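Amidohydrolase family protein (Acinetobacter baumannii, PDB 4I6K) probably hydrolyses the lactone 2-pyrone-4,6-dicarboxylic acid, as a member of the amidohydrolase family, and has citric acid bound in the crystal. Local coordinates at residues V122-F127 with W151-H156; K141-V146 with Y172-V177; Q168-S173 with K205-K210. All blocks are in the same frame, centred on the assembly; numbering follows the deposited sequence.

Interaction 1: V122-F127 with W151-H156; sequences VRLNLF and WQVELH
The imidazole of His156 is held from two directions by 122-127. Asn125 comes alongside it, pointing the same way, and its OD1 accepts a hydrogen bond from His156 ND1 at 2.8 Å. That oxygen lies in the ring plane, yet the amide is turned 63° against the ring, which puts ND1 well above the carbonyl plane of Asn125 instead of on a lone pair. The Phe127 side chain comes in across that of His156; its ring, inclined at 36° to the imidazole, brings CE2 over the imidazole centre, 3.4 Å above the plane. With the edge and one face engaged, the rotation of the imidazole is well defined. Arg123 runs beside His156 with its guanidinium nearly parallel to the imidazole, and His156 CB lies over one guanidinium face, 3.4 Å from Arg123 NH1. The arginine chain is extended, CG anti to the backbone N (chi1 -169°), and passes along Glu154, where Arg123 NE to Glu154 OE2 is a long salt bridge of 3.8 Å. The stronger charge partners are Asp179 for Arg123 and Lys210 for Glu154.

Beneath these side chains, strands 122-125 and 152-156 pair in parallel register, the flanking strands of a beta-alpha-beta unit in the (beta/alpha)8 barrel of the amidohydrolases. Glu154 N donates to Val122 O and His156 N to Leu124 O, while Leu124 N bonds to Glu154 O. Arg123 and Asn125, on the barrel interior, also hydrogen-bond the citrate, which probably comes from the crystallisation liquor. The other face of the sheet is apolar and turned to the helices. There Leu124 and Leu155 lie side by side, Leu124 CD1 to Leu155 CD2 3.7 Å. Just ahead of strand 152-156, Trp151 CZ3 meets Val122 CG1 at 3.6 Å, the two side chains crossing nearly perpendicularly.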
loop_
_atom_site.group_PDB
_atom_site.type_symbol
_atom_site.label_atom_id
_atom_site.label_comp_id
_atom_site.label_asym_id
_atom_site.label_seq_id
_atom_site.Cartn_x
_atom_site.Cartn_y
_atom_site.Cartn_z
ATOM N N VAL A 122 1.364 6.871 -6.882
ATOM C CA VAL A 122 0.350 7.657 -6.207
ATOM C C VAL A 122 -0.688 6.684 -5.660
ATOM O O VAL A 122 -0.790 5.557 -6.143
ATOM C CB VAL A 122 -0.339 8.638 -7.173
ATOM C CG1 VAL A 122 0.621 9.733 -7.585
ATOM C CG2 VAL A 122 -0.852 7.895 -8.398
ATOM N N ARG A 123 -1.465 7.118 -4.673
ATOM C CA ARG A 123 -2.400 6.226 -4.001
ATOM C C ARG A 123 -3.835 6.720 -4.095
ATOM O O ARG A 123 -4.117 7.894 -3.855
ATOM C CB ARG A 123 -2.010 6.088 -2.533
ATOM C CG ARG A 123 -2.725 4.983 -1.771
ATOM C CD ARG A 123 -2.246 4.976 -0.323
ATOM N NE ARG A 123 -2.614 3.753 0.384
ATOM C CZ ARG A 123 -3.023 3.717 1.649
ATOM N NH1 ARG A 123 -3.329 2.555 2.209
ATOM N NH2 ARG A 123 -3.142 4.845 2.343
ATOM N N LEU A 124 -4.733 5.810 -4.450
ATOM C CA LEU A 124 -6.169 6.059 -4.383
ATOM C C LEU A 124 -6.707 5.406 -3.119
ATOM O O LEU A 124 -7.001 4.210 -3.110
ATOM C CB LEU A 124 -6.872 5.466 -5.606
ATOM C CG LEU A 124 -6.852 6.281 -6.897
ATOM C CD1 LEU A 124 -7.029 5.367 -8.107
ATOM C CD2 LEU A 124 -7.937 7.347 -6.862
ATOM N N ASN A 125 -6.805 6.185 -2.044
ATOM C CA ASN A 125 -7.316 5.677 -0.783
ATOM C C ASN A 125 -8.766 6.074 -0.679
ATOM O O ASN A 125 -9.081 7.201 -0.325
ATOM C CB ASN A 125 -6.520 6.242 0.389
ATOM C CG ASN A 125 -6.854 5.562 1.697
ATOM O OD1 ASN A 125 -7.734 4.700 1.756
ATOM N ND2 ASN A 125 -6.146 5.939 2.756
ATOM N N LEU A 126 -9.651 5.139 -1.003
ATOM C CA LEU A 126 -11.052 5.478 -1.229
ATOM C C LEU A 126 -11.982 5.087 -0.102
ATOM O O LEU A 126 -13.193 5.176 -0.249
ATOM C CB LEU A 126 -11.551 4.861 -2.536
ATOM C CG LEU A 126 -10.813 5.359 -3.776
ATOM C CD1 LEU A 126 -11.363 4.649 -4.991
ATOM C CD2 LEU A 126 -10.935 6.869 -3.898
ATOM N N PHE A 127 -11.432 4.655 1.024
ATOM C CA PHE A 127 -12.286 4.371 2.156
ATOM C C PHE A 127 -12.989 5.636 2.624
ATOM O O PHE A 127 -12.370 6.703 2.706
ATOM C CB PHE A 127 -11.510 3.706 3.283
ATOM C CG PHE A 127 -11.421 2.227 3.134
ATOM C CD1 PHE A 127 -12.379 1.405 3.706
ATOM C CD2 PHE A 127 -10.407 1.653 2.381
ATOM C CE1 PHE A 127 -12.312 0.022 3.548
ATOM C CE2 PHE A 127 -10.330 0.279 2.224
ATOM C CZ PHE A 127 -11.284 -0.541 2.811
ATOM N N TRP A 151 5.589 5.354 -12.825
ATOM C CA TRP A 151 5.059 5.301 -11.486
ATOM C C TRP A 151 4.075 4.167 -11.378
ATOM O O TRP A 151 3.494 3.750 -12.371
ATOM C CB TRP A 151 4.332 6.605 -11.205
ATOM C CG TRP A 151 5.211 7.607 -10.611
ATOM C CD1 TRP A 151 6.563 7.518 -10.454
ATOM C CD2 TRP A 151 4.823 8.883 -10.097
ATOM N NE1 TRP A 151 7.040 8.659 -9.859
ATOM C CE2 TRP A 151 5.992 9.516 -9.633
ATOM C CE3 TRP A 151 3.596 9.549 -9.978
ATOM C CZ2 TRP A 151 5.974 10.790 -9.052
ATOM C CZ3 TRP A 151 3.576 10.813 -9.397
ATOM C CH2 TRP A 151 4.758 11.423 -8.949
ATOM N N GLN A 152 3.871 3.676 -10.164
ATOM C CA GLN A 152 2.811 2.711 -9.914
ATOM C C GLN A 152 1.527 3.443 -9.456
ATOM O O GLN A 152 1.565 4.616 -9.031
ATOM C CB GLN A 152 3.267 1.741 -8.832
ATOM C CG GLN A 152 3.403 2.408 -7.459
ATOM C CD GLN A 152 3.759 1.414 -6.381
ATOM O OE1 GLN A 152 4.857 0.870 -6.373
ATOM N NE2 GLN A 152 2.818 1.150 -5.474
ATOM N N VAL A 153 0.392 2.756 -9.559
ATOM C CA VAL A 153 -0.849 3.211 -8.932
ATOM C C VAL A 153 -1.273 2.249 -7.810
ATOM O O VAL A 153 -1.569 1.078 -8.061
ATOM C CB VAL A 153 -1.998 3.367 -9.955
ATOM C CG1 VAL A 153 -3.310 3.672 -9.250
ATOM C CG2 VAL A 153 -1.671 4.456 -10.967
ATOM N N GLU A 154 -1.290 2.761 -6.578
ATOM C CA GLU A 154 -1.629 1.987 -5.380
ATOM C C GLU A 154 -3.087 2.212 -4.985
ATOM O O GLU A 154 -3.566 3.351 -4.962
ATOM C CB GLU A 154 -0.698 2.379 -4.222
ATOM C CG GLU A 154 -0.861 1.556 -2.938
ATOM C CD GLU A 154 0.049 2.043 -1.800
ATOM O OE1 GLU A 154 0.695 3.109 -1.940
ATOM O OE2 GLU A 154 0.121 1.353 -0.761
ATOM N N LEU A 155 -3.798 1.127 -4.680
ATOM C CA LEU A 155 -5.200 1.233 -4.270
ATOM C C LEU A 155 -5.412 0.767 -2.838
ATOM O O LEU A 155 -4.923 -0.287 -2.427
ATOM C CB LEU A 155 -6.119 0.410 -5.186
ATOM C CG LEU A 155 -5.882 0.541 -6.693
ATOM C CD1 LEU A 155 -6.878 -0.308 -7.494
ATOM C CD2 LEU A 155 -5.931 2.000 -7.107
ATOM N N HIS A 156 -6.144 1.568 -2.082
ATOM C CA HIS A 156 -6.687 1.103 -0.835
ATOM C C HIS A 156 -8.183 1.323 -0.932
ATOM O O HIS A 156 -8.640 2.459 -1.001
ATOM C CB HIS A 156 -6.099 1.864 0.339
ATOM C CG HIS A 156 -6.523 1.318 1.664
ATOM N ND1 HIS A 156 -7.045 2.109 2.668
ATOM C CD2 HIS A 156 -6.537 0.049 2.137
ATOM C CE1 HIS A 156 -7.339 1.351 3.709
ATOM N NE2 HIS A 156 -7.039 0.097 3.414
#

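Interaction 2: K141-V146 with Y172-V177; sequences KFLRNV and YSFDVV
Tyr172 OH and Arg144 share one water: it lies 2.9 Å from the hydroxyl and accepts from Arg144 NE at 3.1 Å, sitting in the plane of the guanidinium at its edge. The same guanidinium uses a face for the ring itself. Tyr172 CD1 stands 3.5 Å above its plane, over the centre, and the two planes are inclined at 37°, so the groups overlap without lying flat on one another. A bend at chi2 (-54°) folds the arginine back over the tyrosine although its CB leaves the helix in the other direction. Its charge is met by Glu147, one turn of helix on.

Leu143 packs against the rings of both Tyr172 and Phe174. Its CB presses on Tyr172 CE1 at 3.3 Å, its CD1 reaches toward the phenol oxygen, and the other branch, CD2, meets Phe174 CZ at 3.9 Å, so the two methyls serve two different rings. The edge of Phe174 faces the backbone, with CE2 3.7 Å from Leu143 O, and Val146 CG1 adds a looser touch near CD2.

Helix 137-148 thus packs against the loop that leads into strand 176-178, on the outer layer of the barrel near the N-terminal ends of its strands, as the helices of a (beta/alpha)8 fold do.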
loop_
_atom_site.group_PDB
_atom_site.type_symbol
_atom_site.label_atom_id
_atom_site.label_comp_id
_atom_site.label_asym_id
_atom_site.label_seq_id
_atom_site.Cartn_x
_atom_site.Cartn_y
_atom_site.Cartn_z
ATOM N N LYS A 141 -5.979 11.793 -18.534
ATOM C CA LYS A 141 -4.768 12.576 -18.745
ATOM C C LYS A 141 -3.769 12.413 -17.603
ATOM O O LYS A 141 -2.580 12.167 -17.825
ATOM C CB LYS A 141 -5.082 14.051 -18.966
ATOM C CG LYS A 141 -3.914 14.758 -19.625
ATOM C CD LYS A 141 -3.242 13.772 -20.587
ATOM C CE LYS A 141 -1.725 13.816 -20.492
ATOM N NZ LYS A 141 -1.125 12.460 -20.676
ATOM N N PHE A 142 -4.257 12.583 -16.382
ATOM C CA PHE A 142 -3.461 12.303 -15.196
ATOM C C PHE A 142 -2.808 10.941 -15.348
ATOM O O PHE A 142 -1.594 10.799 -15.222
ATOM C CB PHE A 142 -4.365 12.289 -13.966
ATOM C CG PHE A 142 -3.643 11.976 -12.693
ATOM C CD1 PHE A 142 -3.958 10.852 -11.966
ATOM C CD2 PHE A 142 -2.642 12.805 -12.236
ATOM C CE1 PHE A 142 -3.299 10.571 -10.800
ATOM C CE2 PHE A 142 -1.982 12.524 -11.079
ATOM C CZ PHE A 142 -2.306 11.409 -10.358
ATOM N N LEU A 143 -3.634 9.939 -15.639
ATOM C CA LEU A 143 -3.181 8.557 -15.669
ATOM C C LEU A 143 -2.165 8.290 -16.751
ATOM O O LEU A 143 -1.224 7.552 -16.527
ATOM C CB LEU A 143 -4.360 7.609 -15.816
ATOM C CG LEU A 143 -5.212 7.538 -14.558
ATOM C CD1 LEU A 143 -6.487 6.791 -14.847
ATOM C CD2 LEU A 143 -4.431 6.885 -13.406
ATOM N N ARG A 144 -2.354 8.879 -17.930
ATOM C CA ARG A 144 -1.344 8.753 -18.979
ATOM C C ARG A 144 -0.017 9.344 -18.512
ATOM O O ARG A 144 1.059 8.844 -18.838
ATOM C CB ARG A 144 -1.820 9.418 -20.266
ATOM C CG ARG A 144 -2.898 8.622 -20.977
ATOM C CD ARG A 144 -2.428 7.207 -21.223
ATOM N NE ARG A 144 -3.525 6.291 -21.541
ATOM C CZ ARG A 144 -3.352 5.004 -21.838
ATOM N NH1 ARG A 144 -4.401 4.222 -22.110
ATOM N NH2 ARG A 144 -2.120 4.501 -21.867
ATOM N N ASN A 145 -0.100 10.406 -17.718
ATOM C CA ASN A 145 1.102 11.004 -17.149
ATOM C C ASN A 145 1.844 10.083 -16.182
ATOM O O ASN A 145 3.059 9.912 -16.294
ATOM C CB ASN A 145 0.765 12.321 -16.468
ATOM C CG ASN A 145 0.563 13.440 -17.454
ATOM O OD1 ASN A 145 1.253 13.520 -18.474
ATOM N ND2 ASN A 145 -0.380 14.319 -17.156
ATOM N N VAL A 146 1.103 9.503 -15.234
ATOM C CA VAL A 146 1.644 8.502 -14.317
ATOM C C VAL A 146 2.292 7.345 -15.092
ATOM O O VAL A 146 3.382 6.883 -14.760
ATOM C CB VAL A 146 0.539 7.923 -13.358
ATOM C CG1 VAL A 146 1.132 6.889 -12.376
ATOM C CG2 VAL A 146 -0.133 9.022 -12.576
ATOM N N TYR A 172 -3.766 0.825 -18.971
ATOM C CA TYR A 172 -2.521 1.554 -18.806
ATOM C C TYR A 172 -1.428 0.561 -18.507
ATOM O O TYR A 172 -1.686 -0.484 -17.936
ATOM C CB TYR A 172 -2.631 2.540 -17.644
ATOM C CG TYR A 172 -3.747 3.528 -17.805
ATOM C CD1 TYR A 172 -3.504 4.791 -18.328
ATOM C CD2 TYR A 172 -5.052 3.199 -17.448
ATOM C CE1 TYR A 172 -4.532 5.711 -18.497
ATOM C CE2 TYR A 172 -6.088 4.115 -17.604
ATOM C CZ TYR A 172 -5.820 5.365 -18.139
ATOM O OH TYR A 172 -6.831 6.283 -18.302
ATOM N N SER A 173 -0.200 0.915 -18.816
ATOM C CA SER A 173 0.934 0.025 -18.664
ATOM C C SER A 173 1.547 -0.028 -17.285
ATOM O O SER A 173 2.484 -0.760 -17.071
ATOM C CB SER A 173 2.020 0.404 -19.639
ATOM O OG SER A 173 1.520 0.365 -20.941
ATOM N N PHE A 174 1.056 0.776 -16.364
ATOM C CA PHE A 174 1.653 0.796 -15.021
ATOM C C PHE A 174 1.288 -0.386 -14.134
ATOM O O PHE A 174 0.275 -1.064 -14.335
ATOM C CB PHE A 174 1.381 2.115 -14.269
ATOM C CG PHE A 174 -0.069 2.589 -14.321
ATOM C CD1 PHE A 174 -1.104 1.793 -13.836
ATOM C CD2 PHE A 174 -0.384 3.853 -14.826
ATOM C CE1 PHE A 174 -2.428 2.237 -13.880
ATOM C CE2 PHE A 174 -1.711 4.306 -14.864
ATOM C CZ PHE A 174 -2.726 3.500 -14.396
ATOM N N ASP A 175 2.135 -0.618 -13.142
ATOM C CA ASP A 175 1.845 -1.567 -12.081
ATOM C C ASP A 175 0.675 -1.062 -11.253
ATOM O O ASP A 175 0.597 0.124 -10.940
ATOM C CB ASP A 175 3.074 -1.702 -11.190
ATOM C CG ASP A 175 4.262 -2.266 -11.938
ATOM O OD1 ASP A 175 5.344 -1.639 -11.920
ATOM O OD2 ASP A 175 4.099 -3.339 -12.563
ATOM N N VAL A 176 -0.244 -1.954 -10.911
ATOM C CA VAL A 176 -1.306 -1.597 -9.974
ATOM C C VAL A 176 -1.130 -2.395 -8.684
ATOM O O VAL A 176 -1.016 -3.621 -8.689
ATOM C CB VAL A 176 -2.717 -1.832 -10.542
ATOM C CG1 VAL A 176 -3.768 -1.209 -9.624
ATOM C CG2 VAL A 176 -2.850 -1.263 -11.958
ATOM N N VAL A 177 -1.090 -1.686 -7.572
ATOM C CA VAL A 177 -0.739 -2.302 -6.305
ATOM C C VAL A 177 -1.940 -2.244 -5.387
ATOM O O VAL A 177 -2.545 -1.191 -5.224
ATOM C CB VAL A 177 0.458 -1.565 -5.679
ATOM C CG1 VAL A 177 0.891 -2.238 -4.403
ATOM C CG2 VAL A 177 1.615 -1.513 -6.695
HETATM O O HOH W 1 -6.520 6.964 -21.143
#

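Interaction 3: Q168-S173 with K205-K210; sequences QLNEYS and KQHWIK
Gln206 reaches across to the turn that follows helix 159-169 and puts its amide nitrogen, NE2, on the backbone oxygen of Leu169. The bond is 3.2 Å long and nearly straight, with 170° at the hydrogen. Leu169 O lies in the plane of the glutamine amide, but NE2 approaches well above the carbonyl plane of Leu169, off its lone pairs. From the opposite face of that plane Tyr172 N donates to the same oxygen, closing the type I turn from Leu169 to Tyr172, so the carbonyl is gripped from both faces, which ties the turn to Gln206. The extended chain of Gln206, with CG anti to the backbone N (chi1 178°), is what carries the amide this far. The stronger bond of NE2 goes to Phe174 O, in the same turn-to-strand connection. Tyr172 O also lies 3.2 Å from NE2, but at an angle too poor for a bond.

This buried amide is the tight part of a small interface. Toward solvent the contact slackens at Asn170, whose OD1 lies 3.6 Å from Gln206 OE1: two oxygens that do not bond, in amides inclined at 33°. OD1 also stands 4.0 Å from His207 CE1, near the plane of the imidazole at its edge; on that ring ND1 is hydrogen-bonded to the backbone N of Asn203. Leu169 directs its CB toward the other segment but makes its closer packing on Val176, which Gln206 and His207 touch as well.

A buried glutamine at the entrance of strand 207-210 therefore ties down the turn between helix 159-169 and strand 176-178, a helix-to-strand connection at the N-terminal rim of a (beta/alpha)8 barrel of the amidohydrolase type.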
loop_
_atom_site.group_PDB
_atom_site.type_symbol
_atom_site.label_atom_id
_atom_site.label_comp_id
_atom_site.label_asym_id
_atom_site.label_seq_id
_atom_site.Cartn_x
_atom_site.Cartn_y
_atom_site.Cartn_z
ATOM N N GLN A 168 -10.899 -0.260 -15.442
ATOM C CA GLN A 168 -10.429 1.014 -16.003
ATOM C C GLN A 168 -8.904 1.115 -16.052
ATOM O O GLN A 168 -8.313 1.635 -17.022
ATOM C CB GLN A 168 -11.020 2.180 -15.207
ATOM C CG GLN A 168 -12.383 2.578 -15.731
ATOM C CD GLN A 168 -13.348 2.977 -14.640
ATOM O OE1 GLN A 168 -14.558 3.018 -14.864
ATOM N NE2 GLN A 168 -12.826 3.269 -13.452
ATOM N N LEU A 169 -8.271 0.600 -15.005
ATOM C CA LEU A 169 -6.829 0.633 -14.915
ATOM C C LEU A 169 -6.202 -0.379 -15.893
ATOM O O LEU A 169 -5.022 -0.272 -16.239
ATOM C CB LEU A 169 -6.395 0.420 -13.461
ATOM C CG LEU A 169 -6.927 1.505 -12.494
ATOM C CD1 LEU A 169 -6.506 1.277 -11.043
ATOM C CD2 LEU A 169 -6.494 2.888 -12.935
ATOM N N ASN A 170 -7.002 -1.336 -16.368
ATOM C CA ASN A 170 -6.512 -2.310 -17.356
ATOM C C ASN A 170 -5.894 -1.667 -18.589
ATOM O O ASN A 170 -5.111 -2.303 -19.305
ATOM C CB ASN A 170 -7.640 -3.237 -17.810
ATOM C CG ASN A 170 -7.781 -4.435 -16.930
ATOM O OD1 ASN A 170 -7.105 -4.540 -15.918
ATOM N ND2 ASN A 170 -8.653 -5.358 -17.310
ATOM N N GLU A 171 -6.255 -0.407 -18.825
ATOM C CA GLU A 171 -5.898 0.304 -20.046
ATOM C C GLU A 171 -4.549 1.028 -20.022
ATOM O O GLU A 171 -4.224 1.758 -20.949
ATOM C CB GLU A 171 -6.983 1.313 -20.378
ATOM C CG GLU A 171 -8.370 0.727 -20.398
ATOM C CD GLU A 171 -9.377 1.663 -21.020
ATOM O OE1 GLU A 171 -10.452 1.180 -21.444
ATOM O OE2 GLU A 171 -9.085 2.878 -21.092
ATOM N N TYR A 172 -3.766 0.825 -18.971
ATOM C CA TYR A 172 -2.521 1.554 -18.806
ATOM C C TYR A 172 -1.428 0.561 -18.507
ATOM O O TYR A 172 -1.686 -0.484 -17.936
ATOM C CB TYR A 172 -2.631 2.540 -17.644
ATOM C CG TYR A 172 -3.747 3.528 -17.805
ATOM C CD1 TYR A 172 -3.504 4.791 -18.328
ATOM C CD2 TYR A 172 -5.052 3.199 -17.448
ATOM C CE1 TYR A 172 -4.532 5.711 -18.497
ATOM C CE2 TYR A 172 -6.088 4.115 -17.604
ATOM C CZ TYR A 172 -5.820 5.365 -18.139
ATOM O OH TYR A 172 -6.831 6.283 -18.302
ATOM N N SER A 173 -0.200 0.915 -18.816
ATOM C CA SER A 173 0.934 0.025 -18.664
ATOM C C SER A 173 1.547 -0.028 -17.285
ATOM O O SER A 173 2.484 -0.760 -17.071
ATOM C CB SER A 173 2.020 0.404 -19.639
ATOM O OG SER A 173 1.520 0.365 -20.941
ATOM N N LYS A 205 0.313 -9.904 -15.157
ATOM C CA LYS A 205 1.194 -8.980 -15.882
ATOM C C LYS A 205 1.091 -7.546 -15.388
ATOM O O LYS A 205 1.824 -6.677 -15.863
ATOM C CB LYS A 205 0.887 -8.988 -17.385
ATOM C CG LYS A 205 1.529 -10.123 -18.196
ATOM C CD LYS A 205 3.043 -9.987 -18.233
ATOM C CE LYS A 205 3.563 -9.954 -19.664
ATOM N NZ LYS A 205 2.765 -10.826 -20.568
ATOM N N GLN A 206 0.175 -7.280 -14.460
ATOM C CA GLN A 206 -0.022 -5.897 -14.021
ATOM C C GLN A 206 -0.217 -5.663 -12.534
ATOM O O GLN A 206 0.198 -4.621 -12.010
ATOM C CB GLN A 206 -1.175 -5.231 -14.759
ATOM C CG GLN A 206 -1.407 -3.815 -14.257
ATOM C CD GLN A 206 -2.599 -3.154 -14.909
ATOM O OE1 GLN A 206 -3.630 -3.791 -15.145
ATOM N NE2 GLN A 206 -2.467 -1.872 -15.205
ATOM N N HIS A 207 -0.868 -6.601 -11.859
ATOM C CA HIS A 207 -1.292 -6.353 -10.483
ATOM C C HIS A 207 -0.371 -6.941 -9.439
ATOM O O HIS A 207 0.152 -8.034 -9.626
ATOM C CB HIS A 207 -2.706 -6.868 -10.263
ATOM C CG HIS A 207 -3.708 -6.234 -11.164
ATOM N ND1 HIS A 207 -4.222 -6.876 -12.270
ATOM C CD2 HIS A 207 -4.268 -5.006 -11.145
ATOM C CE1 HIS A 207 -5.074 -6.074 -12.882
ATOM N NE2 HIS A 207 -5.119 -4.932 -12.221
ATOM N N TRP A 208 -0.187 -6.197 -8.346
ATOM C CA TRP A 208 0.590 -6.632 -7.185
ATOM C C TRP A 208 -0.300 -6.543 -5.955
ATOM O O TRP A 208 -1.137 -5.635 -5.850
ATOM C CB TRP A 208 1.812 -5.733 -6.961
ATOM C CG TRP A 208 2.754 -5.667 -8.110
ATOM C CD1 TRP A 208 2.533 -5.073 -9.320
ATOM C CD2 TRP A 208 4.079 -6.216 -8.165
ATOM N NE1 TRP A 208 3.638 -5.228 -10.131
ATOM C CE2 TRP A 208 4.605 -5.913 -9.439
ATOM C CE3 TRP A 208 4.871 -6.931 -7.260
ATOM C CZ2 TRP A 208 5.888 -6.306 -9.831
ATOM C CZ3 TRP A 208 6.154 -7.321 -7.655
ATOM C CH2 TRP A 208 6.644 -7.009 -8.927
ATOM N N ILE A 209 -0.109 -7.469 -5.016
ATOM C CA ILE A 209 -0.871 -7.431 -3.774
ATOM C C ILE A 209 0.017 -7.360 -2.538
ATOM O O ILE A 209 0.999 -8.114 -2.413
ATOM C CB ILE A 209 -1.785 -8.645 -3.634
ATOM C CG1 ILE A 209 -2.709 -8.734 -4.840
ATOM C CG2 ILE A 209 -2.582 -8.530 -2.355
ATOM C CD1 ILE A 209 -3.311 -10.095 -5.028
ATOM N N LYS A 210 -0.336 -6.444 -1.636
ATOM C CA LYS A 210 0.355 -6.295 -0.362
ATOM C C LYS A 210 -0.281 -7.233 0.650
ATOM O O LYS A 210 -1.493 -7.186 0.849
ATOM C CB LYS A 210 0.258 -4.850 0.144
ATOM C CG LYS A 210 0.734 -3.779 -0.830
ATOM C CD LYS A 210 1.506 -2.704 -0.081
ATOM C CE LYS A 210 1.550 -1.404 -0.843
ATOM N NZ LYS A 210 2.403 -0.405 -0.126
#

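The three contacts follow one another round a single parallel sheet, in which strands 119-125, 152-156, 176-178 and 207-210 are consecutive neighbours. Centres of interactions 1 and 2, and of 1 and 3, are about 11 Å apart; those of 2 and 3 about 9 Å. Along the chain, interactions 1 and 2 interleave, helix 137-148 lying between the strands of interaction 1, whereas interaction 3 opens only after interaction 1 has closed. Tyr172 and Ser173 belong to both 2 and 3. Interaction 1 contributes to the barrel interior, where Arg123 and Asn125 bind citrate, and Lys210, from 205-210, reaches its Glu154; interactions 2 and 3 secure the connections at the strand entrances.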